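Local coordinates for putative Transcriptional Regulator (Rhodococcus sp., PDB 2IA2), which probably binds operator DNA as a dimer through its helix-turn-helix domain and controls transcription, as regulators of the IclR family do, at the interface of chains A and B. Coordinates in Å, arbitrary orientation; residue numbers count along the deposited sequence, not the author numbering. Chains: chain A/B, Putative Transcriptional Regulator.

Dimerisation of an IclR-type regulator shows how one surface can be built from patches of unlike character. Contact 1 and contact 2 lie about 20 Å apart, measured between the centres of their C-alpha atoms, and share no residue. Their ties run through chain A's helix-turn-helix domain: the loop of contact 1 follows helix 18-28, while contact 2 uses helix 50-63. Chain B answers with helix 80-89 in contact 1 and with helix 18-28 and the two loop residues leading into it in contact 2. Gripped at both points, the DNA-binding domain of chain A is likely to be held in a set position against chain B.

Contact 1: the interface of chains A and B. Residues chain A 30-32; chain B 85, 88-89.
Where B:Ser89 packs on A:Asp31, its hydroxyl donates a hydrogen bond to the carbonyl oxygen of B:Ser85, with B:Ser89 OG and B:Ser85 O 2.9 Å apart, and the same oxygen takes a weak bond from B:Ser88 OG. B:Ser89 thus turns its hydroxyl back onto its own helix, 80-89, near its end, whereas B:Ser88 does so only weakly and also packs its OG on A:Asp31. The stronger donor is tilted 17° from the carbonyl plane. In B:Ser89 the hydroxyl sits between backbone N and carbonyl carbon (chi1 74°), which points it back along the helix and leaves CB to face chain A, 3.4 Å from A:Asp31 O.

Against this small-residue surface lies the loop A:Phe30 to A:His32, extended at its first two residues and part of the winged helix-turn-helix domain. It illustrates how short side chains let a partner's backbone come close: contact is made largely by main chain and CB atoms, while the ring of A:Phe30 points away from the serines. B:Ser88, with the most surface buried in this patch, works from two ends. Its OG lies 3.4 Å from A:Asp31 CA, and its carbonyl O lies 3.3 Å from A:His32 CA.

At the other end of the loop, water 1 bridges the chains. It lies 2.5 Å from both A:Phe30 O and B:Ser85 OG, joining a main-chain carbonyl to a serine hydroxyl.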
# COMPACT_ATOMS: atom_id res chain seq x y z
N PHE A 30 5.33 -18.08 -5.94
CA PHE A 30 6.10 -17.91 -4.69
C PHE A 30 5.32 -17.18 -3.57
O PHE A 30 4.60 -16.22 -3.80
CB PHE A 30 7.45 -17.23 -5.00
CG PHE A 30 8.22 -17.95 -6.09
CD1 PHE A 30 8.04 -17.62 -7.40
CD2 PHE A 30 9.08 -19.02 -5.79
CE1 PHE A 30 8.68 -18.30 -8.46
CE2 PHE A 30 9.76 -19.74 -6.85
CZ PHE A 30 9.58 -19.36 -8.16
N ASP A 31 5.43 -17.68 -2.36
CA ASP A 31 4.76 -17.03 -1.26
C ASP A 31 5.34 -17.53 0.06
O ASP A 31 6.43 -18.15 0.09
CB ASP A 31 3.26 -17.28 -1.33
CG ASP A 31 2.93 -18.76 -1.42
OD1 ASP A 31 3.73 -19.62 -0.94
OD2 ASP A 31 1.87 -19.08 -1.99
N HIS A 32 4.60 -17.27 1.13
CA HIS A 32 5.11 -17.57 2.45
C HIS A 32 5.38 -19.08 2.64
O HIS A 32 6.38 -19.50 3.23
CB HIS A 32 4.15 -17.06 3.55
CG HIS A 32 4.51 -17.56 4.90
ND1 HIS A 32 5.51 -16.99 5.66
CD2 HIS A 32 4.03 -18.59 5.63
CE1 HIS A 32 5.62 -17.64 6.81
NE2 HIS A 32 4.72 -18.61 6.82
N SER B 85 4.68 -11.40 -3.73
CA SER B 85 5.17 -12.80 -3.82
C SER B 85 6.64 -12.82 -3.38
O SER B 85 7.08 -13.71 -2.65
CB SER B 85 5.02 -13.30 -5.27
OG SER B 85 3.63 -13.34 -5.63
N SER B 88 6.71 -11.81 0.53
CA SER B 88 6.13 -12.84 1.39
C SER B 88 6.99 -14.09 1.40
O SER B 88 6.99 -14.85 2.37
CB SER B 88 4.71 -13.17 0.93
OG SER B 88 4.72 -13.76 -0.36
N SER B 89 7.73 -14.31 0.31
CA SER B 89 8.53 -15.51 0.16
C SER B 89 9.89 -15.31 0.80
O SER B 89 10.55 -16.27 1.08
CB SER B 89 8.64 -15.95 -1.32
OG SER B 89 9.50 -15.12 -2.02
O HOH W 1 2.42 -15.18 -4.37

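Contact 2: the interface of chains A and B. Residues chain A 56, 59-60, 63; chain B 16-17, 20-21, 24.
A:Thr59, A:Leu63 and B:Leu20 bury the most surface where helix 50-63 of chain A, the recognition helix of the IclR-type helix-turn-helix domain, packs on helix 18-28 of chain B and the loop residues just before it. A:Thr59 shows how one branched side chain can serve two kinds of contact. Its hydroxyl, OG1, sits beside the backbone N (chi1 -59°) and accepts a hydrogen bond from the main-chain N of B:Val17, 2.8 Å away and 152° at the hydrogen. The same rotation puts the methyl CG2 anti to the backbone N and over the face of the B:Tyr16 ring, towards its CD1–CE1 side, 3.9 Å from CD1; CG2 also touches B:Leu20 CD2. Replacing this threonine by an alanine would probably leave the B:Val17 amide without its acceptor across the interface and open a gap over the face of the tyrosine ring.

B:Leu20 reaches into chain A with its CD2 branch. That methyl lies 4.1 Å from A:Leu60 CD2, the two leucines crossing at about a right angle, and it also touches CD2 of the A:Phe56 ring, whose CE2 meets the CG1 methyl of B:Val17.

Further along the helix, A:Leu63 divides its branches. CD1 rests over the backbone of B:Ala21, 3.8 Å from CA, where the small side chain permits close approach, while CD2 lies 4.0 Å from the phenol oxygen OH of B:Tyr16. B:Leu24 extends the apolar seam, its CD1 methyl 3.9 Å from A:Leu60 CD2.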
# COMPACT_ATOMS: atom_id res chain seq x y z
N PHE A 56 9.84 -20.19 -19.09
CA PHE A 56 9.49 -18.98 -18.38
C PHE A 56 10.49 -18.66 -17.26
O PHE A 56 10.95 -17.52 -17.15
CB PHE A 56 8.04 -19.04 -17.87
CG PHE A 56 7.06 -19.22 -18.96
CD1 PHE A 56 6.45 -20.45 -19.17
CD2 PHE A 56 6.80 -18.18 -19.85
CE1 PHE A 56 5.59 -20.64 -20.24
CE2 PHE A 56 5.93 -18.37 -20.92
CZ PHE A 56 5.34 -19.60 -21.12
N THR A 59 13.68 -17.30 -18.66
CA THR A 59 13.56 -15.93 -19.11
C THR A 59 13.60 -15.04 -17.92
O THR A 59 14.34 -14.08 -17.91
CB THR A 59 12.30 -15.73 -19.96
OG1 THR A 59 12.39 -16.62 -21.08
CG2 THR A 59 12.19 -14.31 -20.49
N LEU A 60 12.85 -15.37 -16.88
CA LEU A 60 12.88 -14.57 -15.64
C LEU A 60 14.24 -14.49 -14.97
O LEU A 60 14.61 -13.45 -14.44
CB LEU A 60 11.83 -15.06 -14.63
CG LEU A 60 10.39 -14.89 -15.11
CD1 LEU A 60 9.41 -15.71 -14.23
CD2 LEU A 60 10.01 -13.41 -15.14
N LEU A 63 16.13 -12.02 -17.10
CA LEU A 63 15.63 -10.69 -16.79
C LEU A 63 15.98 -10.22 -15.39
O LEU A 63 15.84 -9.04 -15.09
CB LEU A 63 14.12 -10.63 -17.01
CG LEU A 63 13.71 -10.75 -18.47
CD1 LEU A 63 12.23 -10.83 -18.62
CD2 LEU A 63 14.24 -9.52 -19.27
N TYR B 16 14.29 -18.46 -24.23
CA TYR B 16 13.96 -17.03 -23.91
C TYR B 16 12.64 -16.63 -24.57
O TYR B 16 12.47 -16.76 -25.78
CB TYR B 16 15.09 -16.06 -24.33
CG TYR B 16 14.84 -14.55 -24.03
CD1 TYR B 16 15.28 -13.98 -22.83
CD2 TYR B 16 14.20 -13.72 -24.95
CE1 TYR B 16 15.09 -12.63 -22.54
CE2 TYR B 16 14.01 -12.34 -24.68
CZ TYR B 16 14.46 -11.81 -23.46
OH TYR B 16 14.29 -10.48 -23.17
N VAL B 17 11.72 -16.12 -23.75
CA VAL B 17 10.38 -15.76 -24.17
C VAL B 17 10.26 -14.23 -24.28
O VAL B 17 10.05 -13.54 -23.30
CB VAL B 17 9.37 -16.32 -23.14
CG1 VAL B 17 7.91 -16.01 -23.58
CG2 VAL B 17 9.63 -17.84 -22.92
N LEU B 20 7.10 -12.30 -22.96
CA LEU B 20 7.25 -12.12 -21.52
C LEU B 20 8.06 -10.86 -21.16
O LEU B 20 7.61 -10.01 -20.36
CB LEU B 20 7.87 -13.37 -20.83
CG LEU B 20 8.07 -13.30 -19.30
CD1 LEU B 20 6.79 -12.91 -18.63
CD2 LEU B 20 8.61 -14.62 -18.75
N ALA B 21 9.25 -10.73 -21.74
CA ALA B 21 10.12 -9.58 -21.52
C ALA B 21 9.39 -8.25 -21.79
O ALA B 21 9.47 -7.29 -21.00
CB ALA B 21 11.39 -9.70 -22.36
N LEU B 24 6.50 -7.39 -19.35
CA LEU B 24 6.99 -6.87 -18.08
C LEU B 24 7.55 -5.46 -18.24
O LEU B 24 7.43 -4.64 -17.32
CB LEU B 24 8.03 -7.81 -17.45
CG LEU B 24 7.50 -9.13 -16.88
CD1 LEU B 24 8.61 -10.18 -16.73
CD2 LEU B 24 6.73 -8.91 -15.51